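Local coordinates for protein nicotinate-nucleotide--dimethylbenzimidazole phosphoribosyltransferase (Thermus thermophilus HB8, PDB 1WX1) that probably catalyses transfer of the phosphoribosyl group of nicotinate mononucleotide to 5,6-dimethylbenzimidazole, giving alpha-ribazole 5'-phosphate for cobalamin biosynthesis, at residues Gly82-Gln87 against Leu302-Gly307; Val59-Ser64 against Asn124-Pro129; Asp14-Pro19 against Met324-Glu329. All coordinates share one frame; numbering follows the deposited sequence.

Contact 1: residues Gly82-Gln87 against Leu302-Gly307; sequences GAAINQ and LGEGTG
Glu304, predicted to be the proton acceptor of the active site, meets the first turn of helix 84-91 through both oxygens of its carboxylate, an instructive case of an acidic group held at the amino end of a helix. Its chain runs extended beyond CG, and OE1 takes the backbone N-H of Ile85, N to OE1 3.1 Å, approached nearly along its C-O axis. The other oxygen works at one remove: a water lies 2.7 Å from Glu304 OE2 and 2.8 Å from Ala84 N, giving a proton to the first and receiving one from the second.

Around this polar grip the packing is uneven. On the tight side Ala84 CB presses to 3.3 Å from Leu302 CD2, closer than ordinary van der Waals contact. The Ile85 and Glu304 side chains run past one another, pointing opposite ways, and Ile85 CG1, anti to its backbone N (chi1 -172°), lies 3.4 Å from Glu304 O, a buried carbonyl oxygen that has no hydrogen-bond partner in the model. The looser side is the water-bridged one, where a water stands between OE2 and the backbone of Ala84.

Residues Gly303-Thr306 form a type I' turn, in which the hydroxyl of Thr306 gives its proton to Gly303 O, OG1 to O 2.7 Å, on a lone pair of that oxygen. The backbone angles of Gly303 and Gly305 would jam a CB against the preceding carbonyl oxygen.

Further bonds fix the turn: Asp162 of strand 157-163 accepts from Glu304 N, and Asp250, just beyond strand 247-249, from Gly305 N. Met74 and Phe78 of helix 70-79 touch the Glu304 side chain, while Met324 of the second subunit packs on Ala84 where helices 84-91 and 306-321 begin.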
ATOM      1  N   GLY A  82     -16.127  10.644 -11.705  1.00 20.47           N
ATOM      2  CA  GLY A  82     -14.989  10.658 -12.608  1.00 18.64           C
ATOM      3  C   GLY A  82     -13.644  11.087 -12.041  1.00 18.14           C
ATOM      4  O   GLY A  82     -12.673  11.192 -12.792  1.00 17.04           O
ATOM      5  N   ALA A  83     -13.568  11.333 -10.736  1.00 16.16           N
ATOM      6  CA  ALA A  83     -12.310  11.759 -10.122  1.00 18.04           C
ATOM      7  C   ALA A  83     -11.488  10.589  -9.594  1.00 17.23           C
ATOM      8  O   ALA A  83     -11.985   9.470  -9.456  1.00 16.06           O
ATOM      9  CB  ALA A  83     -12.580  12.751  -8.996  1.00 15.73           C
ATOM     10  N   ALA A  84     -10.221  10.857  -9.295  1.00 16.00           N
ATOM     11  CA  ALA A  84      -9.333   9.825  -8.779  1.00 17.49           C
ATOM     12  C   ALA A  84      -9.909   9.222  -7.502  1.00 17.20           C
ATOM     13  O   ALA A  84      -9.903   8.000  -7.320  1.00 18.07           O
ATOM     14  CB  ALA A  84      -7.946  10.415  -8.504  1.00 17.75           C
ATOM     15  N   ILE A  85     -10.421  10.075  -6.620  1.00 15.93           N
ATOM     16  CA  ILE A  85     -10.976   9.594  -5.362  1.00 17.39           C
ATOM     17  C   ILE A  85     -12.110   8.589  -5.572  1.00 16.46           C
ATOM     18  O   ILE A  85     -12.204   7.602  -4.844  1.00 16.93           O
ATOM     19  CB  ILE A  85     -11.466  10.770  -4.463  1.00 17.29           C
ATOM     20  CG1 ILE A  85     -11.846  10.233  -3.079  1.00 18.04           C
ATOM     21  CG2 ILE A  85     -12.649  11.483  -5.104  1.00 16.53           C
ATOM     22  CD1 ILE A  85     -10.692   9.563  -2.352  1.00 20.07           C
ATOM     23  N   ASN A  86     -12.965   8.820  -6.564  1.00 16.34           N
ATOM     24  CA  ASN A  86     -14.054   7.884  -6.819  1.00 16.71           C
ATOM     25  C   ASN A  86     -13.508   6.523  -7.232  1.00 17.18           C
ATOM     26  O   ASN A  86     -14.028   5.487  -6.817  1.00 17.88           O
ATOM     27  CB  ASN A  86     -14.975   8.381  -7.937  1.00 18.11           C
ATOM     28  CG  ASN A  86     -15.607   9.713  -7.626  1.00 20.16           C
ATOM     29  OD1 ASN A  86     -15.150  10.746  -8.105  1.00 18.80           O
ATOM     30  ND2 ASN A  86     -16.657   9.700  -6.807  1.00 18.64           N
ATOM     31  N   GLN A  87     -12.468   6.534  -8.063  1.00 15.72           N
ATOM     32  CA  GLN A  87     -11.866   5.297  -8.551  1.00 18.76           C
ATOM     33  C   GLN A  87     -11.181   4.511  -7.440  1.00 18.35           C
ATOM     34  O   GLN A  87     -11.322   3.288  -7.356  1.00 18.91           O
ATOM     35  CB  GLN A  87     -10.859   5.603  -9.663  1.00 18.23           C
ATOM     36  CG  GLN A  87     -11.457   6.310 -10.873  1.00 20.46           C
ATOM     37  CD  GLN A  87     -12.762   5.682 -11.342  1.00 22.92           C
ATOM     38  OE1 GLN A  87     -12.869   4.464 -11.480  1.00 22.40           O
ATOM     39  NE2 GLN A  87     -13.763   6.520 -11.595  1.00 26.63           N
ATOM     40  N   LEU A 302      -1.926  14.618  -5.400  1.00 28.39           N
ATOM     41  CA  LEU A 302      -3.275  14.995  -5.813  1.00 29.13           C
ATOM     42  C   LEU A 302      -4.225  15.491  -4.721  1.00 29.17           C
ATOM     43  O   LEU A 302      -4.878  16.520  -4.894  1.00 31.20           O
ATOM     44  CB  LEU A 302      -3.930  13.826  -6.553  1.00 30.00           C
ATOM     45  CG  LEU A 302      -5.370  14.044  -7.014  1.00 30.38           C
ATOM     46  CD1 LEU A 302      -5.446  15.257  -7.929  1.00 32.90           C
ATOM     47  CD2 LEU A 302      -5.862  12.804  -7.724  1.00 31.67           C
ATOM     48  N   GLY A 303      -4.311  14.769  -3.606  1.00 27.83           N
ATOM     49  CA  GLY A 303      -5.222  15.170  -2.543  1.00 21.69           C
ATOM     50  C   GLY A 303      -6.563  14.469  -2.719  1.00 19.41           C
ATOM     51  O   GLY A 303      -6.593  13.324  -3.155  1.00 15.95           O
ATOM     52  N   GLU A 304      -7.665  15.145  -2.391  1.00 17.17           N
ATOM     53  CA  GLU A 304      -9.005  14.560  -2.529  1.00 16.77           C
ATOM     54  C   GLU A 304      -9.238  13.414  -1.539  1.00 15.77           C
ATOM     55  O   GLU A 304     -10.330  12.857  -1.488  1.00 16.84           O
ATOM     56  CB  GLU A 304      -9.219  13.993  -3.944  1.00 16.90           C
ATOM     57  CG  GLU A 304      -9.153  14.982  -5.090  1.00 19.11           C
ATOM     58  CD  GLU A 304      -9.316  14.304  -6.453  1.00 20.58           C
ATOM     59  OE1 GLU A 304      -9.814  13.152  -6.513  1.00 17.73           O
ATOM     60  OE2 GLU A 304      -8.955  14.931  -7.470  1.00 20.82           O
ATOM     61  N   GLY A 305      -8.220  13.062  -0.763  1.00 16.16           N
ATOM     62  CA  GLY A 305      -8.354  11.952   0.167  1.00 13.63           C
ATOM     63  C   GLY A 305      -7.840  10.664  -0.470  1.00 16.17           C
ATOM     64  O   GLY A 305      -7.941   9.578   0.114  1.00 15.13           O
ATOM     65  N   THR A 306      -7.253  10.791  -1.658  1.00 15.06           N
ATOM     66  CA  THR A 306      -6.747   9.639  -2.401  1.00 15.96           C
ATOM     67  C   THR A 306      -5.756   8.765  -1.652  1.00 16.55           C
ATOM     68  O   THR A 306      -5.897   7.540  -1.644  1.00 15.67           O
ATOM     69  CB  THR A 306      -6.084  10.063  -3.731  1.00 17.03           C
ATOM     70  OG1 THR A 306      -5.091  11.061  -3.475  1.00 19.32           O
ATOM     71  CG2 THR A 306      -7.124  10.610  -4.704  1.00 18.43           C
ATOM     72  N   GLY A 307      -4.750   9.384  -1.039  1.00 15.74           N
ATOM     73  CA  GLY A 307      -3.752   8.617  -0.315  1.00 15.60           C
ATOM     74  C   GLY A 307      -4.346   7.878   0.868  1.00 16.33           C
ATOM     75  O   GLY A 307      -3.993   6.729   1.133  1.00 16.57           O
TER
HETATM   76  O   HOH W   1      -9.196  13.449  -9.757  1.00 18.68           O

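Contact 2: residues Val59-Ser64 against Asn124-Pro129; sequences VAEGVS and NLAQGP. With NA (sodium ion), chain C.
Glu61 reaches Asn124 and Gln127 by a bend in its chain: CG stands anti to its own carbonyl carbon, and chi2 of -60° folds CD over instead of letting the chain extend. Asn124 answers with CG anti to its backbone N (chi1 -171°), and Gln127 is likewise bent, at chi2 -65°. The three side chains illustrate how one carboxylate oxygen can serve two amides. Asn124 ND2 donates to the anti lone pair of Glu61 OE2, 2.8 Å away, the two side chains crossing at about a right angle. Gln127 NE2, 3.1 Å from the same Glu61 OE2, sends an almost straight N-H from above the carboxylate plane, though the oxygen lies in the plane of the Gln127 amide.

Ala126 CB also packs 3.8 Å from Glu61 CG. Asn124 is itself steadied by an Asx turn, OD1 accepting from Ala126 N at 3.0 Å, and this leaves its ND2 directed to the acid. Arg200 and Arg207 of helix 195-210 bond to Gly62 O and Ala126 O, tying both loops to one helix. Gln127 O binds a sodium ion at 2.5 Å, with three waters as further ligands.

Two neutral donors on a single oxygen form a charge-assisted loop-to-loop link at the surface, and they would probably spread some of the negative charge of Glu61.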
ATOM      1  N   VAL A  59      -6.079  32.823  -4.310  1.00 15.63           N
ATOM      2  CA  VAL A  59      -5.758  32.498  -5.695  1.00 17.37           C
ATOM      3  C   VAL A  59      -5.396  33.780  -6.435  1.00 17.28           C
ATOM      4  O   VAL A  59      -4.750  33.742  -7.478  1.00 17.78           O
ATOM      5  CB  VAL A  59      -6.939  31.832  -6.441  1.00 19.38           C
ATOM      6  CG1 VAL A  59      -7.232  30.460  -5.840  1.00 20.97           C
ATOM      7  CG2 VAL A  59      -8.168  32.731  -6.377  1.00 24.52           C
ATOM      8  N   ALA A  60      -5.815  34.916  -5.889  1.00 17.34           N
ATOM      9  CA  ALA A  60      -5.530  36.203  -6.511  1.00 18.72           C
ATOM     10  C   ALA A  60      -4.036  36.529  -6.459  1.00 20.18           C
ATOM     11  O   ALA A  60      -3.569  37.433  -7.155  1.00 19.74           O
ATOM     12  CB  ALA A  60      -6.336  37.303  -5.828  1.00 16.74           C
ATOM     13  N   GLU A  61      -3.295  35.792  -5.634  1.00 18.81           N
ATOM     14  CA  GLU A  61      -1.855  35.999  -5.497  1.00 19.49           C
ATOM     15  C   GLU A  61      -1.056  35.181  -6.513  1.00 19.57           C
ATOM     16  O   GLU A  61       0.178  35.149  -6.466  1.00 18.31           O
ATOM     17  CB  GLU A  61      -1.396  35.623  -4.085  1.00 20.64           C
ATOM     18  CG  GLU A  61      -2.000  36.461  -2.963  1.00 22.36           C
ATOM     19  CD  GLU A  61      -1.685  37.941  -3.096  1.00 25.71           C
ATOM     20  OE1 GLU A  61      -0.530  38.272  -3.426  1.00 30.67           O
ATOM     21  OE2 GLU A  61      -2.585  38.773  -2.859  1.00 25.66           O
ATOM     22  N   GLY A  62      -1.760  34.509  -7.418  1.00 19.04           N
ATOM     23  CA  GLY A  62      -1.098  33.710  -8.436  1.00 19.90           C
ATOM     24  C   GLY A  62      -0.327  32.536  -7.859  1.00 22.25           C
ATOM     25  O   GLY A  62       0.820  32.288  -8.239  1.00 23.12           O
ATOM     26  N   VAL A  63      -0.960  31.804  -6.949  1.00 22.67           N
ATOM     27  CA  VAL A  63      -0.315  30.664  -6.310  1.00 24.13           C
ATOM     28  C   VAL A  63      -0.708  29.324  -6.922  1.00 25.28           C
ATOM     29  O   VAL A  63      -0.261  28.275  -6.460  1.00 27.69           O
ATOM     30  CB  VAL A  63      -0.630  30.630  -4.800  1.00 23.73           C
ATOM     31  CG1 VAL A  63      -0.138  31.909  -4.147  1.00 24.04           C
ATOM     32  CG2 VAL A  63      -2.134  30.461  -4.578  1.00 24.40           C
ATOM     33  N   SER A  64      -1.540  29.360  -7.959  1.00 25.76           N
ATOM     34  CA  SER A  64      -1.982  28.144  -8.629  1.00 27.18           C
ATOM     35  C   SER A  64      -2.097  28.326 -10.140  1.00 28.21           C
ATOM     36  O   SER A  64      -2.509  29.384 -10.618  1.00 28.70           O
ATOM     37  CB  SER A  64      -3.338  27.702  -8.075  1.00 27.57           C
ATOM     38  OG  SER A  64      -3.808  26.552  -8.755  1.00 29.83           O
ATOM     39  N   ASN A 124      -8.891  36.888   0.653  1.00 17.29           N
ATOM     40  CA  ASN A 124      -7.474  36.655   0.362  1.00 18.62           C
ATOM     41  C   ASN A 124      -6.672  36.653   1.665  1.00 19.22           C
ATOM     42  O   ASN A 124      -6.480  37.699   2.279  1.00 18.02           O
ATOM     43  CB  ASN A 124      -6.949  37.764  -0.558  1.00 18.40           C
ATOM     44  CG  ASN A 124      -5.552  37.485  -1.077  1.00 18.53           C
ATOM     45  OD1 ASN A 124      -4.811  36.680  -0.516  1.00 16.33           O
ATOM     46  ND2 ASN A 124      -5.180  38.168  -2.154  1.00 18.80           N
ATOM     47  N   LEU A 125      -6.187  35.482   2.070  1.00 18.76           N
ATOM     48  CA  LEU A 125      -5.438  35.357   3.321  1.00 19.14           C
ATOM     49  C   LEU A 125      -4.132  36.151   3.366  1.00 18.01           C
ATOM     50  O   LEU A 125      -3.581  36.392   4.442  1.00 17.63           O
ATOM     51  CB  LEU A 125      -5.151  33.871   3.609  1.00 18.49           C
ATOM     52  CG  LEU A 125      -4.173  33.132   2.691  1.00 17.46           C
ATOM     53  CD1 LEU A 125      -2.747  33.336   3.192  1.00 15.76           C
ATOM     54  CD2 LEU A 125      -4.503  31.641   2.684  1.00 14.66           C
ATOM     55  N   ALA A 126      -3.625  36.551   2.203  1.00 18.72           N
ATOM     56  CA  ALA A 126      -2.388  37.319   2.155  1.00 18.38           C
ATOM     57  C   ALA A 126      -2.629  38.798   2.437  1.00 19.21           C
ATOM     58  O   ALA A 126      -1.686  39.545   2.722  1.00 19.54           O
ATOM     59  CB  ALA A 126      -1.719  37.161   0.786  1.00 18.61           C
ATOM     60  N   GLN A 127      -3.889  39.217   2.370  1.00 17.79           N
ATOM     61  CA  GLN A 127      -4.232  40.625   2.567  1.00 18.95           C
ATOM     62  C   GLN A 127      -5.090  40.906   3.795  1.00 19.17           C
ATOM     63  O   GLN A 127      -5.287  42.062   4.164  1.00 18.95           O
ATOM     64  CB  GLN A 127      -4.952  41.153   1.323  1.00 18.31           C
ATOM     65  CG  GLN A 127      -4.199  40.892   0.022  1.00 19.76           C
ATOM     66  CD  GLN A 127      -2.872  41.626  -0.051  1.00 21.60           C
ATOM     67  OE1 GLN A 127      -2.627  42.572   0.700  1.00 20.74           O
ATOM     68  NE2 GLN A 127      -2.004  41.187  -0.945  1.00 21.59           N
ATOM     69  N   GLY A 128      -5.612  39.855   4.420  1.00 17.87           N
ATOM     70  CA  GLY A 128      -6.448  40.043   5.593  1.00 18.11           C
ATOM     71  C   GLY A 128      -6.995  38.711   6.068  1.00 18.10           C
ATOM     72  O   GLY A 128      -6.687  37.682   5.470  1.00 16.86           O
ATOM     73  N   PRO A 129      -7.807  38.693   7.136  1.00 19.50           N
ATOM     74  CA  PRO A 129      -8.366  37.431   7.638  1.00 19.06           C
ATOM     75  C   PRO A 129      -9.141  36.683   6.560  1.00 18.98           C
ATOM     76  O   PRO A 129      -9.946  37.271   5.833  1.00 17.13           O
ATOM     77  CB  PRO A 129      -9.256  37.881   8.796  1.00 20.35           C
ATOM     78  CG  PRO A 129      -9.647  39.278   8.404  1.00 23.71           C
ATOM     79  CD  PRO A 129      -8.359  39.842   7.871  1.00 20.38           C
TER
HETATM   80 NA    NA C1001      -6.341  44.157   3.386  1.00 26.01          NA
HETATM   81  O   HOH W   2      -4.350  45.240   4.952  1.00 32.89           O
HETATM   82  O   HOH W   3      -7.566  43.912   5.786  1.00 32.95           O
HETATM   83  O   HOH W   4      -8.236  42.713   2.198  1.00 28.91           O

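Contact 3: residues Asp14-Pro19 against Met324-Glu329; sequences DQLTKP and MATFQE
Phe327 lays its ring over the backbone of Leu16 and Thr17, showing how an aromatic side chain can pack on a peptide rather than on another side chain. Its CG stands anti to the carbonyl carbon (chi1 -73°), and one face receives Thr17 CA in a CH-pi contact, 4.2 Å from the ring centroid and offset toward the rim. Ring atom CE2 comes 3.1 Å from Leu16 O. An alanine here would probably leave the Leu16-Thr17 peptide without its apolar cover and open a gap beside Val332, whose side chain touches that of Phe327.

Met324 bends at chi3 (67°), bringing CE 3.5 Å from Thr17 O and 3.7 Å from Lys18 CG, while Leu16 CD2 touches Met324 CB at 4.0 Å, these two side chains crossing at about a right angle. Lys18 is bent at chi2, and its NZ forms a salt bridge with Glu27.

Thr17 OG1 lies between the backbone N and the carbonyl carbon (chi1 52°), which leaves CG2 anti to the carbonyl carbon and 3.3 Å from Ala325 O; the hydroxyl lies within reach of that oxygen and of Asn77 of the second subunit. Thr326 and Glu329 form a capping box at the start of helix 327-330, with Glu329 OE2 accepting from Thr326 N at 3.1 Å, whereas the position of Thr326 OG1 is less certain. A water joins Gln15 OE1 to Gln328 N.

Two backbone bonds, Phe327 N to Gln15 O (2.9 Å) and Thr17 N to Ala325 O, frame the single bridge of Leu16 with Thr326. The link between the loop after helix 3-14 and the C-terminal part of the chain thus rests on peptide hydrogen bonds and apolar contact rather than on paired charges across the two segments.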
ATOM      1  N   ASP A  14       3.271 -11.329  19.508  1.00 28.73           N
ATOM      2  CA  ASP A  14       4.536 -12.017  19.725  1.00 32.02           C
ATOM      3  C   ASP A  14       4.404 -13.537  19.638  1.00 32.48           C
ATOM      4  O   ASP A  14       5.398 -14.237  19.450  1.00 34.98           O
ATOM      5  CB  ASP A  14       5.118 -11.630  21.090  1.00 33.75           C
ATOM      6  CG  ASP A  14       6.462 -12.282  21.354  1.00 36.19           C
ATOM      7  OD1 ASP A  14       6.564 -13.075  22.315  1.00 37.08           O
ATOM      8  OD2 ASP A  14       7.417 -12.008  20.594  1.00 36.56           O
ATOM      9  N   GLN A  15       3.181 -14.047  19.767  1.00 31.69           N
ATOM     10  CA  GLN A  15       2.956 -15.488  19.705  1.00 32.57           C
ATOM     11  C   GLN A  15       2.296 -15.992  18.420  1.00 31.15           C
ATOM     12  O   GLN A  15       1.986 -17.177  18.306  1.00 30.45           O
ATOM     13  CB  GLN A  15       2.135 -15.943  20.916  1.00 34.06           C
ATOM     14  CG  GLN A  15       2.911 -15.886  22.230  1.00 39.07           C
ATOM     15  CD  GLN A  15       4.167 -16.752  22.204  1.00 43.16           C
ATOM     16  OE1 GLN A  15       4.087 -17.978  22.099  1.00 44.24           O
ATOM     17  NE2 GLN A  15       5.334 -16.116  22.295  1.00 44.71           N
ATOM     18  N   LEU A  16       2.086 -15.104  17.454  1.00 29.64           N
ATOM     19  CA  LEU A  16       1.471 -15.505  16.191  1.00 27.22           C
ATOM     20  C   LEU A  16       2.439 -16.354  15.378  1.00 26.99           C
ATOM     21  O   LEU A  16       3.653 -16.251  15.546  1.00 25.78           O
ATOM     22  CB  LEU A  16       1.051 -14.275  15.382  1.00 25.05           C
ATOM     23  CG  LEU A  16      -0.052 -13.413  16.001  1.00 25.10           C
ATOM     24  CD1 LEU A  16      -0.387 -12.279  15.045  1.00 22.71           C
ATOM     25  CD2 LEU A  16      -1.293 -14.264  16.289  1.00 22.74           C
ATOM     26  N   THR A  17       1.900 -17.189  14.494  1.00 27.70           N
ATOM     27  CA  THR A  17       2.724 -18.070  13.675  1.00 29.27           C
ATOM     28  C   THR A  17       3.525 -17.372  12.581  1.00 30.45           C
ATOM     29  O   THR A  17       3.174 -17.413  11.401  1.00 31.30           O
ATOM     30  CB  THR A  17       1.877 -19.201  13.044  1.00 29.58           C
ATOM     31  OG1 THR A  17       0.745 -18.641  12.365  1.00 29.25           O
ATOM     32  CG2 THR A  17       1.392 -20.163  14.127  1.00 29.54           C
ATOM     33  N   LYS A  18       4.616 -16.741  12.996  1.00 31.14           N
ATOM     34  CA  LYS A  18       5.526 -16.044  12.097  1.00 33.30           C
ATOM     35  C   LYS A  18       6.701 -15.501  12.900  1.00 32.66           C
ATOM     36  O   LYS A  18       6.592 -15.287  14.109  1.00 31.31           O
ATOM     37  CB  LYS A  18       4.800 -14.913  11.349  1.00 33.77           C
ATOM     38  CG  LYS A  18       3.901 -14.036  12.195  1.00 38.44           C
ATOM     39  CD  LYS A  18       4.678 -13.008  12.979  1.00 40.05           C
ATOM     40  CE  LYS A  18       3.735 -12.035  13.670  1.00 40.02           C
ATOM     41  NZ  LYS A  18       4.483 -10.976  14.388  1.00 40.41           N
ATOM     42  N   PRO A  19       7.850 -15.292  12.244  1.00 32.92           N
ATOM     43  CA  PRO A  19       9.026 -14.773  12.952  1.00 33.82           C
ATOM     44  C   PRO A  19       8.704 -13.438  13.616  1.00 35.05           C
ATOM     45  O   PRO A  19       7.866 -12.680  13.128  1.00 32.59           O
ATOM     46  CB  PRO A  19      10.067 -14.626  11.841  1.00 34.28           C
ATOM     47  CG  PRO A  19       9.642 -15.658  10.827  1.00 35.34           C
ATOM     48  CD  PRO A  19       8.143 -15.499  10.816  1.00 34.43           C
ATOM     49  N   MET A 324      -4.645 -14.271  13.099  1.00 20.81           N
ATOM     50  CA  MET A 324      -3.798 -15.408  12.755  1.00 22.69           C
ATOM     51  C   MET A 324      -3.786 -16.338  13.959  1.00 24.15           C
ATOM     52  O   MET A 324      -4.154 -15.939  15.066  1.00 24.70           O
ATOM     53  CB  MET A 324      -2.356 -14.969  12.495  1.00 20.88           C
ATOM     54  CG  MET A 324      -2.098 -14.291  11.168  1.00 23.81           C
ATOM     55  SD  MET A 324      -0.415 -13.646  11.138  1.00 25.96           S
ATOM     56  CE  MET A 324       0.543 -15.175  11.162  1.00 24.31           C
ATOM     57  N   ALA A 325      -3.355 -17.573  13.745  1.00 24.67           N
ATOM     58  CA  ALA A 325      -3.267 -18.536  14.835  1.00 26.00           C
ATOM     59  C   ALA A 325      -1.920 -18.344  15.521  1.00 25.92           C
ATOM     60  O   ALA A 325      -0.955 -17.900  14.890  1.00 25.70           O
ATOM     61  CB  ALA A 325      -3.367 -19.951  14.288  1.00 26.79           C
ATOM     62  N   THR A 326      -1.854 -18.653  16.812  1.00 26.51           N
ATOM     63  CA  THR A 326      -0.600 -18.542  17.545  1.00 28.20           C
ATOM     64  C   THR A 326       0.106 -19.890  17.408  1.00 29.41           C
ATOM     65  O   THR A 326      -0.507 -20.869  16.982  1.00 28.79           O
ATOM     66  CB  THR A 326      -0.831 -18.268  19.048  1.00 29.32           C
ATOM     67  OG1 THR A 326      -1.573 -19.351  19.623  1.00 27.65           O
ATOM     68  CG2 THR A 326      -1.593 -16.970  19.243  1.00 28.84           C
ATOM     69  N   PHE A 327       1.386 -19.938  17.763  1.00 32.37           N
ATOM     70  CA  PHE A 327       2.155 -21.180  17.682  1.00 35.23           C
ATOM     71  C   PHE A 327       1.416 -22.298  18.409  1.00 37.62           C
ATOM     72  O   PHE A 327       1.254 -23.405  17.886  1.00 37.45           O
ATOM     73  CB  PHE A 327       3.534 -20.986  18.314  1.00 35.79           C
ATOM     74  CG  PHE A 327       4.469 -20.154  17.483  1.00 36.65           C
ATOM     75  CD1 PHE A 327       5.030 -20.670  16.320  1.00 37.93           C
ATOM     76  CD2 PHE A 327       4.794 -18.857  17.866  1.00 36.87           C
ATOM     77  CE1 PHE A 327       5.896 -19.902  15.539  1.00 38.86           C
ATOM     78  CE2 PHE A 327       5.658 -18.081  17.092  1.00 37.44           C
ATOM     79  CZ  PHE A 327       6.214 -18.606  15.930  1.00 37.95           C
ATOM     80  N   GLN A 328       0.956 -21.986  19.615  1.00 38.68           N
ATOM     81  CA  GLN A 328       0.245 -22.944  20.446  1.00 40.17           C
ATOM     82  C   GLN A 328      -1.074 -23.375  19.823  1.00 39.70           C
ATOM     83  O   GLN A 328      -1.446 -24.546  19.890  1.00 40.54           O
ATOM     84  CB  GLN A 328       0.004 -22.334  21.828  1.00 42.44           C
ATOM     85  CG  GLN A 328      -0.588 -23.286  22.847  1.00 46.64           C
ATOM     86  CD  GLN A 328      -0.586 -22.699  24.247  1.00 49.33           C
ATOM     87  OE1 GLN A 328      -1.211 -21.667  24.503  1.00 50.35           O
ATOM     88  NE2 GLN A 328       0.124 -23.351  25.161  1.00 51.03           N
ATOM     89  N   GLU A 329      -1.774 -22.427  19.208  1.00 39.06           N
ATOM     90  CA  GLU A 329      -3.059 -22.702  18.574  1.00 37.09           C
ATOM     91  C   GLU A 329      -2.945 -23.543  17.306  1.00 36.98           C
ATOM     92  O   GLU A 329      -3.801 -24.389  17.036  1.00 36.29           O
ATOM     93  CB  GLU A 329      -3.769 -21.386  18.235  1.00 37.18           C
ATOM     94  CG  GLU A 329      -4.177 -20.562  19.452  1.00 36.21           C
ATOM     95  CD  GLU A 329      -4.708 -19.179  19.087  1.00 36.07           C
ATOM     96  OE1 GLU A 329      -5.093 -18.429  20.011  1.00 36.08           O
ATOM     97  OE2 GLU A 329      -4.740 -18.837  17.885  1.00 33.90           O
TER
HETATM   98  O   HOH W   5       1.645 -19.599  21.385  1.00 40.34           O

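Overall arrangement
Contact 3 pairs the beginning of the chain with its end, so contacts 1 and 2 fall within the span it brackets; their segments alternate along the sequence. Contact 1 lies nearest the chain's centre, where helices 84-91 and 306-321 start beside the six-stranded parallel sheet. Contact 2 joins two loops that follow strands of that sheet, its centre 25 Å from that of contact 1. Contacts 2 and 3 lie on opposite sides of the chain's centre, their centres 56 Å apart; those of contacts 1 and 3 are 37 Å apart. Lys18 and Pro19 pack on Leu302 of the second subunit, so dimerisation sets contact 3 of one subunit beside the predicted active site of the other.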